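Putative alpha-L-fucosidase (Bacteroides thetaiotaomicron, PDB 3EYP) probably hydrolyses alpha-L-fucosides as a family 29 glycoside hydrolase, its (beta/alpha)-barrel catalytic domain followed by an F5/8 type C-like beta-sandwich. Local coordinates at residues Q14-N19 against K159-W164; L381-V386 against T394-E399; G287-L292 against L389-T394. All blocks are in the same frame, centred on the assembly; numbering follows the deposited sequence.

Contact 1: residues Q14-N19 against K159-W164; sequences QLEWYN and KIWETW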
loop_
_atom_site.group_PDB
_atom_site.type_symbol
_atom_site.label_atom_id
_atom_site.label_comp_id
_atom_site.label_asym_id
_atom_site.label_seq_id
_atom_site.Cartn_x
_atom_site.Cartn_y
_atom_site.Cartn_z
ATOM N N GLN A 14 -0.374 5.909 10.515
ATOM C CA GLN A 14 0.623 5.317 9.663
ATOM C C GLN A 14 0.869 3.882 10.072
ATOM O O GLN A 14 1.049 3.039 9.267
ATOM C CB GLN A 14 1.897 6.151 9.588
ATOM C CG GLN A 14 1.666 7.501 8.903
ATOM C CD GLN A 14 2.854 8.444 9.057
ATOM O OE1 GLN A 14 3.466 8.500 10.126
ATOM N NE2 GLN A 14 3.177 9.205 8.011
ATOM N N LEU A 15 0.817 3.602 11.353
ATOM C CA LEU A 15 0.979 2.206 11.809
ATOM C C LEU A 15 -0.207 1.338 11.341
ATOM O O LEU A 15 -0.065 0.203 10.936
ATOM C CB LEU A 15 1.087 2.164 13.342
ATOM C CG LEU A 15 2.342 2.686 14.025
ATOM C CD1 LEU A 15 2.024 2.787 15.592
ATOM C CD2 LEU A 15 3.487 1.693 13.698
ATOM N N GLU A 16 -1.397 1.888 11.457
ATOM C CA GLU A 16 -2.631 1.159 11.056
ATOM C C GLU A 16 -2.572 0.816 9.550
ATOM O O GLU A 16 -2.810 -0.314 9.116
ATOM C CB GLU A 16 -3.864 2.010 11.424
ATOM C CG GLU A 16 -5.215 1.402 10.964
ATOM C CD GLU A 16 -5.497 1.657 9.483
ATOM O OE1 GLU A 16 -5.316 2.826 9.052
ATOM O OE2 GLU A 16 -5.884 0.691 8.768
ATOM N N TRP A 17 -2.155 1.809 8.782
ATOM C CA TRP A 17 -2.029 1.701 7.309
ATOM C C TRP A 17 -0.976 0.682 6.924
ATOM O O TRP A 17 -1.188 -0.193 6.087
ATOM C CB TRP A 17 -1.706 3.081 6.709
ATOM C CG TRP A 17 -1.218 3.100 5.288
ATOM C CD1 TRP A 17 -1.978 3.182 4.165
ATOM C CD2 TRP A 17 0.158 3.100 4.843
ATOM N NE1 TRP A 17 -1.169 3.229 3.035
ATOM C CE2 TRP A 17 0.142 3.157 3.425
ATOM C CE3 TRP A 17 1.381 2.983 5.491
ATOM C CZ2 TRP A 17 1.298 3.136 2.669
ATOM C CZ3 TRP A 17 2.539 2.956 4.739
ATOM C CH2 TRP A 17 2.490 3.047 3.330
ATOM N N TYR A 18 0.158 0.731 7.610
ATOM C CA TYR A 18 1.229 -0.221 7.313
ATOM C C TYR A 18 0.754 -1.674 7.497
ATOM O O TYR A 18 1.090 -2.589 6.737
ATOM C CB TYR A 18 2.478 0.072 8.180
ATOM C CG TYR A 18 3.660 0.645 7.442
ATOM C CD1 TYR A 18 4.339 1.760 7.936
ATOM C CD2 TYR A 18 4.130 0.035 6.274
ATOM C CE1 TYR A 18 5.458 2.254 7.292
ATOM C CE2 TYR A 18 5.227 0.529 5.609
ATOM C CZ TYR A 18 5.869 1.650 6.105
ATOM O OH TYR A 18 6.972 2.139 5.458
ATOM N N ASN A 19 -0.024 -1.861 8.554
ATOM C CA ASN A 19 -0.477 -3.178 8.954
ATOM C C ASN A 19 -1.495 -3.809 7.996
ATOM O O ASN A 19 -1.736 -5.032 8.004
ATOM C CB ASN A 19 -1.058 -3.123 10.371
ATOM C CG ASN A 19 -1.245 -4.509 10.957
ATOM O OD1 ASN A 19 -0.387 -5.398 10.802
ATOM N ND2 ASN A 19 -2.407 -4.729 11.558
ATOM N N LYS A 159 -17.471 5.256 8.464
ATOM C CA LYS A 159 -16.054 5.557 8.848
ATOM C C LYS A 159 -15.220 5.421 7.600
ATOM O O LYS A 159 -15.369 4.454 6.846
ATOM C CB LYS A 159 -15.483 4.579 9.896
ATOM C CG LYS A 159 -14.083 5.021 10.366
ATOM C CD LYS A 159 -13.584 4.280 11.608
ATOM C CE LYS A 159 -12.387 4.980 12.168
ATOM N NZ LYS A 159 -11.947 4.410 13.424
ATOM N N ILE A 160 -14.377 6.409 7.378
ATOM C CA ILE A 160 -13.537 6.468 6.183
ATOM C C ILE A 160 -12.059 6.362 6.635
ATOM O O ILE A 160 -11.590 7.151 7.478
ATOM C CB ILE A 160 -13.794 7.770 5.382
ATOM C CG1 ILE A 160 -15.271 7.989 4.963
ATOM C CG2 ILE A 160 -12.839 7.867 4.077
ATOM C CD1 ILE A 160 -15.851 7.020 3.998
ATOM N N TRP A 161 -11.345 5.377 6.063
ATOM C CA TRP A 161 -9.973 5.055 6.503
ATOM C C TRP A 161 -8.851 5.520 5.563
ATOM O O TRP A 161 -7.672 5.505 5.921
ATOM C CB TRP A 161 -9.824 3.554 6.732
ATOM C CG TRP A 161 -10.670 2.964 7.779
ATOM C CD1 TRP A 161 -11.945 2.486 7.633
ATOM C CD2 TRP A 161 -10.260 2.657 9.104
ATOM N NE1 TRP A 161 -12.365 1.933 8.818
ATOM C CE2 TRP A 161 -11.344 2.029 9.738
ATOM C CE3 TRP A 161 -9.073 2.859 9.826
ATOM C CZ2 TRP A 161 -11.282 1.612 11.062
ATOM C CZ3 TRP A 161 -9.021 2.449 11.150
ATOM C CH2 TRP A 161 -10.116 1.838 11.752
ATOM N N GLU A 162 -9.238 5.931 4.374
ATOM C CA GLU A 162 -8.303 6.602 3.435
ATOM C C GLU A 162 -9.009 7.552 2.519
ATOM O O GLU A 162 -10.088 7.253 2.007
ATOM C CB GLU A 162 -7.528 5.597 2.594
ATOM C CG GLU A 162 -6.346 6.194 1.843
ATOM C CD GLU A 162 -5.143 5.260 1.728
ATOM O OE1 GLU A 162 -5.044 4.317 2.561
ATOM O OE2 GLU A 162 -4.335 5.462 0.759
ATOM N N THR A 163 -8.384 8.717 2.340
ATOM C CA THR A 163 -8.798 9.694 1.297
ATOM C C THR A 163 -7.621 9.854 0.377
ATOM O O THR A 163 -6.499 10.039 0.825
ATOM C CB THR A 163 -9.200 11.060 1.914
ATOM O OG1 THR A 163 -10.410 10.917 2.651
ATOM C CG2 THR A 163 -9.441 12.117 0.882
ATOM N N TRP A 164 -7.881 9.727 -0.915
ATOM C CA TRP A 164 -6.822 9.703 -1.942
ATOM C C TRP A 164 -6.907 10.936 -2.806
ATOM O O TRP A 164 -7.947 11.191 -3.454
ATOM C CB TRP A 164 -6.973 8.496 -2.814
ATOM C CG TRP A 164 -5.769 7.695 -3.103
ATOM C CD1 TRP A 164 -5.192 6.769 -2.301
ATOM C CD2 TRP A 164 -5.022 7.695 -4.315
ATOM N NE1 TRP A 164 -4.094 6.225 -2.916
ATOM C CE2 TRP A 164 -3.987 6.749 -4.169
ATOM C CE3 TRP A 164 -5.120 8.413 -5.511
ATOM C CZ2 TRP A 164 -3.061 6.481 -5.188
ATOM C CZ3 TRP A 164 -4.192 8.150 -6.510
ATOM C CH2 TRP A 164 -3.196 7.174 -6.335
#

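Contact 2: residues L381-V386 against T394-E399; sequences LMIEEV and TKWSVE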
loop_
_atom_site.group_PDB
_atom_site.type_symbol
_atom_site.label_atom_id
_atom_site.label_comp_id
_atom_site.label_asym_id
_atom_site.label_seq_id
_atom_site.Cartn_x
_atom_site.Cartn_y
_atom_site.Cartn_z
ATOM N N LEU A 381 13.504 -15.132 2.210
ATOM C CA LEU A 381 13.641 -14.700 3.588
ATOM C C LEU A 381 12.996 -13.329 3.776
ATOM O O LEU A 381 12.740 -12.584 2.807
ATOM C CB LEU A 381 15.092 -14.667 4.089
ATOM C CG LEU A 381 16.092 -13.789 3.332
ATOM C CD1 LEU A 381 16.010 -12.317 3.809
ATOM C CD2 LEU A 381 17.519 -14.348 3.398
ATOM N N MET A 382 12.704 -13.066 5.043
ATOM C CA MET A 382 11.959 -11.864 5.467
ATOM C C MET A 382 12.434 -11.387 6.833
ATOM O O MET A 382 12.791 -12.171 7.727
ATOM C CB MET A 382 10.468 -12.196 5.569
ATOM C CG MET A 382 9.524 -11.014 5.983
ATOM S SD MET A 382 7.739 -11.445 5.621
ATOM C CE MET A 382 7.405 -12.499 6.982
ATOM N N ILE A 383 12.422 -10.080 6.973
ATOM C CA ILE A 383 12.872 -9.426 8.171
ATOM C C ILE A 383 11.979 -8.201 8.413
ATOM O O ILE A 383 11.601 -7.510 7.469
ATOM C CB ILE A 383 14.401 -9.076 8.032
ATOM C CG1 ILE A 383 15.004 -8.613 9.357
ATOM C CG2 ILE A 383 14.696 -8.014 6.952
ATOM C CD1 ILE A 383 16.512 -8.685 9.298
ATOM N N GLU A 384 11.609 -8.015 9.672
ATOM C CA GLU A 384 10.682 -6.951 10.133
ATOM C C GLU A 384 11.211 -6.195 11.330
ATOM O O GLU A 384 11.543 -6.760 12.356
ATOM C CB GLU A 384 9.306 -7.537 10.491
ATOM C CG GLU A 384 8.653 -8.280 9.344
ATOM C CD GLU A 384 7.395 -9.041 9.750
ATOM O OE1 GLU A 384 7.085 -9.166 10.951
ATOM O OE2 GLU A 384 6.692 -9.525 8.852
ATOM N N GLU A 385 11.268 -4.888 11.165
ATOM C CA GLU A 385 11.735 -3.950 12.177
ATOM C C GLU A 385 10.586 -3.455 13.039
ATOM O O GLU A 385 9.392 -3.488 12.647
ATOM C CB GLU A 385 12.446 -2.757 11.473
ATOM C CG GLU A 385 13.514 -2.100 12.269
ATOM C CD GLU A 385 14.424 -1.187 11.409
ATOM O OE1 GLU A 385 14.008 -0.815 10.271
ATOM O OE2 GLU A 385 15.544 -0.840 11.889
ATOM N N VAL A 386 10.951 -3.055 14.256
ATOM C CA VAL A 386 10.013 -2.428 15.182
ATOM C C VAL A 386 9.852 -0.973 14.748
ATOM O O VAL A 386 10.559 -0.120 15.162
ATOM C CB VAL A 386 10.525 -2.513 16.687
ATOM C CG1 VAL A 386 9.521 -1.861 17.654
ATOM C CG2 VAL A 386 10.760 -3.988 17.087
ATOM N N THR A 394 20.666 -0.049 9.125
ATOM C CA THR A 394 20.918 0.522 7.818
ATOM C C THR A 394 21.816 -0.279 6.924
ATOM O O THR A 394 22.027 0.092 5.777
ATOM C CB THR A 394 21.500 1.956 7.887
ATOM O OG1 THR A 394 22.743 1.947 8.618
ATOM C CG2 THR A 394 20.516 2.927 8.529
ATOM N N LYS A 395 22.325 -1.389 7.435
ATOM C CA LYS A 395 23.019 -2.341 6.568
ATOM C C LYS A 395 22.913 -3.715 7.173
ATOM O O LYS A 395 23.045 -3.865 8.394
ATOM C CB LYS A 395 24.486 -1.874 6.386
ATOM C CG LYS A 395 25.294 -2.715 5.456
ATOM C CD LYS A 395 26.709 -2.148 5.334
ATOM C CE LYS A 395 27.625 -3.143 4.619
ATOM N NZ LYS A 395 29.079 -2.781 4.885
ATOM N N TRP A 396 22.573 -4.682 6.345
ATOM C CA TRP A 396 22.414 -6.063 6.774
ATOM C C TRP A 396 22.647 -7.083 5.677
ATOM O O TRP A 396 22.460 -6.821 4.450
ATOM C CB TRP A 396 21.042 -6.309 7.431
ATOM C CG TRP A 396 19.851 -6.002 6.551
ATOM C CD1 TRP A 396 19.320 -4.785 6.300
ATOM C CD2 TRP A 396 19.053 -6.939 5.843
ATOM N NE1 TRP A 396 18.227 -4.902 5.477
ATOM C CE2 TRP A 396 18.064 -6.221 5.166
ATOM C CE3 TRP A 396 19.095 -8.325 5.696
ATOM C CZ2 TRP A 396 17.104 -6.842 4.354
ATOM C CZ3 TRP A 396 18.158 -8.928 4.890
ATOM C CH2 TRP A 396 17.173 -8.186 4.241
ATOM N N SER A 397 23.093 -8.240 6.132
ATOM C CA SER A 397 23.353 -9.382 5.230
ATOM C C SER A 397 22.950 -10.681 5.885
ATOM O O SER A 397 22.837 -10.779 7.089
ATOM C CB SER A 397 24.805 -9.485 4.840
ATOM O OG SER A 397 25.315 -8.257 4.427
ATOM N N VAL A 398 22.712 -11.659 5.036
ATOM C CA VAL A 398 22.426 -13.007 5.466
ATOM C C VAL A 398 23.350 -13.998 4.727
ATOM O O VAL A 398 23.606 -13.909 3.530
ATOM C CB VAL A 398 20.887 -13.369 5.307
ATOM C CG1 VAL A 398 20.584 -14.787 5.858
ATOM C CG2 VAL A 398 19.963 -12.305 5.999
ATOM N N GLU A 399 23.878 -14.907 5.530
ATOM C CA GLU A 399 24.750 -15.993 5.099
ATOM C C GLU A 399 24.300 -17.330 5.640
ATOM O O GLU A 399 23.435 -17.449 6.501
ATOM C CB GLU A 399 26.178 -15.717 5.580
ATOM C CG GLU A 399 26.666 -14.350 5.154
ATOM C CD GLU A 399 27.949 -13.937 5.861
ATOM O OE1 GLU A 399 28.172 -14.395 7.014
ATOM O OE2 GLU A 399 28.723 -13.158 5.263
#

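Contact 3: residues G287-L292 against L389-T394; sequences GRNSVL and LGHRTT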
loop_
_atom_site.group_PDB
_atom_site.type_symbol
_atom_site.label_atom_id
_atom_site.label_comp_id
_atom_site.label_asym_id
_atom_site.label_seq_id
_atom_site.Cartn_x
_atom_site.Cartn_y
_atom_site.Cartn_z
ATOM N N GLY A 287 7.046 -6.079 0.278
ATOM C CA GLY A 287 8.361 -6.584 0.672
ATOM C C GLY A 287 9.502 -5.566 0.523
ATOM O O GLY A 287 10.650 -5.931 0.541
ATOM N N ARG A 288 9.149 -4.298 0.298
ATOM C CA ARG A 288 10.073 -3.190 0.311
ATOM C C ARG A 288 9.530 -2.006 1.092
ATOM O O ARG A 288 9.466 -0.880 0.618
ATOM C CB ARG A 288 10.460 -2.727 -1.122
ATOM C CG ARG A 288 11.110 -3.760 -2.013
ATOM C CD ARG A 288 11.499 -3.143 -3.379
ATOM N NE ARG A 288 12.314 -4.087 -4.125
ATOM C CZ ARG A 288 12.773 -3.872 -5.346
ATOM N NH1 ARG A 288 12.476 -2.756 -5.977
ATOM N NH2 ARG A 288 13.532 -4.783 -5.929
ATOM N N ASN A 289 9.036 -2.299 2.277
ATOM C CA ASN A 289 8.719 -1.280 3.258
ATOM C C ASN A 289 7.613 -0.317 2.808
ATOM O O ASN A 289 7.619 0.872 3.103
ATOM C CB ASN A 289 9.969 -0.513 3.715
ATOM C CG ASN A 289 9.697 0.411 4.892
ATOM O OD1 ASN A 289 8.902 0.083 5.759
ATOM N ND2 ASN A 289 10.371 1.552 4.940
ATOM N N SER A 290 6.674 -0.881 2.059
ATOM C CA SER A 290 5.574 -0.153 1.477
ATOM C C SER A 290 4.266 -0.946 1.648
ATOM O O SER A 290 4.174 -1.872 2.485
ATOM C CB SER A 290 5.845 0.094 -0.018
ATOM O OG SER A 290 4.883 0.919 -0.641
ATOM N N VAL A 291 3.233 -0.483 0.940
ATOM C CA VAL A 291 1.900 -1.095 1.000
ATOM C C VAL A 291 1.416 -1.153 -0.459
ATOM O O VAL A 291 1.688 -0.239 -1.276
ATOM C CB VAL A 291 0.892 -0.267 1.888
ATOM C CG1 VAL A 291 -0.641 -0.669 1.635
ATOM C CG2 VAL A 291 1.217 -0.317 3.402
ATOM N N LEU A 292 0.741 -2.238 -0.791
ATOM C CA LEU A 292 0.271 -2.482 -2.176
ATOM C C LEU A 292 -1.208 -2.145 -2.361
ATOM O O LEU A 292 -2.068 -2.657 -1.669
ATOM C CB LEU A 292 0.556 -3.918 -2.573
ATOM C CG LEU A 292 0.025 -4.452 -3.927
ATOM C CD1 LEU A 292 0.525 -3.571 -5.104
ATOM C CD2 LEU A 292 0.376 -5.982 -4.159
ATOM N N LEU A 389 9.893 2.436 16.519
ATOM C CA LEU A 389 11.179 2.819 17.112
ATOM C C LEU A 389 12.095 3.429 16.059
ATOM O O LEU A 389 13.220 3.837 16.337
ATOM C CB LEU A 389 11.863 1.623 17.785
ATOM C CG LEU A 389 11.219 1.191 19.113
ATOM C CD1 LEU A 389 11.993 0.066 19.771
ATOM C CD2 LEU A 389 11.060 2.406 20.048
ATOM N N GLY A 390 11.590 3.485 14.832
ATOM C CA GLY A 390 12.296 4.184 13.738
ATOM C C GLY A 390 13.078 3.282 12.840
ATOM O O GLY A 390 13.167 2.103 13.084
ATOM N N HIS A 391 13.581 3.839 11.729
ATOM C CA HIS A 391 14.567 3.151 10.913
ATOM C C HIS A 391 15.884 3.157 11.708
ATOM O O HIS A 391 16.572 4.188 11.842
ATOM C CB HIS A 391 14.826 3.816 9.558
ATOM C CG HIS A 391 13.832 3.447 8.480
ATOM N ND1 HIS A 391 13.782 2.195 7.891
ATOM C CD2 HIS A 391 12.940 4.213 7.811
ATOM C CE1 HIS A 391 12.842 2.195 6.947
ATOM N NE2 HIS A 391 12.315 3.411 6.885
ATOM N N ARG A 392 16.249 1.975 12.179
ATOM C CA ARG A 392 17.431 1.845 13.066
ATOM C C ARG A 392 18.586 1.210 12.362
ATOM O O ARG A 392 19.672 1.730 12.319
ATOM C CB ARG A 392 17.053 1.012 14.300
ATOM C CG ARG A 392 15.944 1.644 15.074
ATOM C CD ARG A 392 15.457 0.785 16.205
ATOM N NE ARG A 392 16.322 0.858 17.369
ATOM C CZ ARG A 392 16.311 1.824 18.278
ATOM N NH1 ARG A 392 17.166 1.764 19.282
ATOM N NH2 ARG A 392 15.503 2.865 18.174
ATOM N N THR A 393 18.334 0.027 11.851
ATOM C CA THR A 393 19.337 -0.717 11.028
ATOM C C THR A 393 19.423 -0.169 9.613
ATOM O O THR A 393 18.405 0.168 8.984
ATOM C CB THR A 393 19.025 -2.233 11.032
ATOM O OG1 THR A 393 19.087 -2.700 12.409
ATOM C CG2 THR A 393 19.975 -2.985 10.117
ATOM N N THR A 394 20.666 -0.049 9.125
ATOM C CA THR A 394 20.918 0.522 7.818
ATOM C C THR A 394 21.816 -0.279 6.924
ATOM O O THR A 394 22.027 0.092 5.777
ATOM C CB THR A 394 21.500 1.956 7.887
ATOM O OG1 THR A 394 22.743 1.947 8.618
ATOM C CG2 THR A 394 20.516 2.927 8.529
#

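Contact 1: residues Q14-N19 against K159-W164
At the end of the catalytic TIM-type barrel where its strands begin, helix 12-20 faces the run that carries strand 162-164, and E16 and W17 on the helix meet W161 and E162. The backbones stay well apart, with W17 CA and W161 CA at 8.7 Å, so the gap is bridged by long side chains. E16 leaves the helix extended (chi1 176°) and then bends at chi2 (-80°), which carries its carboxylate to the benzene part of the W161 indole. There E16 CD comes to 3.8 Å from W161 CE3, obliquely, with the two planes 54° apart. The methylene E16 CG adds an apolar touch, 4.0 Å from W161 CZ3, while K159 CD lies over one face of the same indole. A large ring suits this spot because it can pack against the carbon stem of a glutamate whose charge is spent on R20 and K119. One residue on along each segment, E162 OE1 stands 3.6 Å from W17 CD1, at the indole edge and near its plane, where the C-H bonds carry slight positive charge. W17 NE1 does not serve that carboxylate; it is hydrogen-bonded to E253. The carboxylates of E16 and E162 remain 6.7 Å apart (OE1 to OE1), and R20 forms a salt bridge with each, which probably offsets their like charge and links the two segments. The helix thus precedes the first strand and lies across the end of a parallel beta-barrel of the TIM type.

Contact 2: residues L381-V386 against T394-E399
Strands 381-385 and 394-399 run roughly antiparallel, their directions 146° apart, but their axes come no nearer than 10.3 Å, so they belong to two separate sheets packed face to face and meet only through side chains. L381, I383, W396 and V398 fill the space between. In each strand the inward residues alternate with ones directed otherwise, such as M382, whose CB points away. I383 CG2 sits over one face of the W396 indole in a CH-pi contact, 3.9 Å from the centroid of the six-membered ring and 23° off its normal. The methyl is displaced toward the rim, where W396 CZ2 and CH2 are its closest carbons. With chi1 59°, CG of W396 sits between the backbone N and the carbonyl carbon, and the ring extends past I383 in the opposite sense to that side chain. Its NE1 is satisfied by the carbonyl of A418, which probably helps to fix the ring's rotation while the benzene part remains available for packing. L381 splits its two methyls between different neighbours: CD1 approaches the edge of the indole, 4.2 Å from W396 CZ3, whereas CD2 meets V398 tip to tip, 4.0 Å from V398 CG1. Branched V398 presents a compact surface to that methyl, and its own CG2 abuts the W396 ring edge in plane. L427 and F451 add further apolar bulk around L381 and V398, respectively. Nearby, T394 and K395 both face D441 in a classic beta bulge. The contact is part of the hydrophobic core between the two sheets of a beta-sandwich, here the jelly-roll-like fold of F5/8 type C domains.

Contact 3: residues G287-L292 against L389-T394
N289 sets its amide against the imidazole edge of H391, ND2 lying 3.2 Å from CE1 and 3.3 Å from NE2 of that ring. The amide nitrogen is near the ring plane, yet the two flat groups are turned almost perpendicular, 87° apart. The side chains arrive from opposite directions: N289 extends with CG anti to the backbone N (chi1 -171°), and H391 swings its ring across so that its far edge meets the amide. The polar atoms have their clear partners beyond the pair. N289 OD1 accepts from the backbone N of H421 and ND2 donates to the carbonyl of C220, while H391 NE2 is bonded to the backbone N of A222. An asparagine suits the site because a single short amide can both accept and donate. This buried pair crosses the interface between the two domains: N289 belongs to the loop leading into barrel strand 291-295, and H391 to the loop leading into sandwich strand 393-401. W423 of the sandwich also packs against N289. N289 adopts a left-handed backbone conformation (phi 63°), a state that asparagine tolerates better than most residues. On the sandwich side, R392 NH2 bonds to L389 O at 3.1 Å, the acceptor lying in the guanidinium plane. NH2 also donates to the carbonyl of A4, tying the loop to the N-terminal residues, and NE to that of C445, in the sandwich.

Overall arrangement
Contact 1 lies within the barrel, contact 2 within the beta-sandwich, and contact 3 joins the two domains. Along the chain contact 1 closes before either of the others opens, whereas contacts 2 and 3 interleave and both use strand 393-401, sharing T394. The centres of contacts 2 and 3 are about 10 Å apart, and E385 OE2 of contact 2 holds the backbone N of both R392 and T393 of contact 3. Contact 1, its centre about 17 Å from that of contact 3, meets it through Y18 OH and N289 O and through W17 packing on V291. Contacts 1 and 2 do not touch. Contact 3 therefore links helix 12-20 and the parallel sheet to the sandwich loop that leads into strand 393-401, consistent with two domains packed directly together.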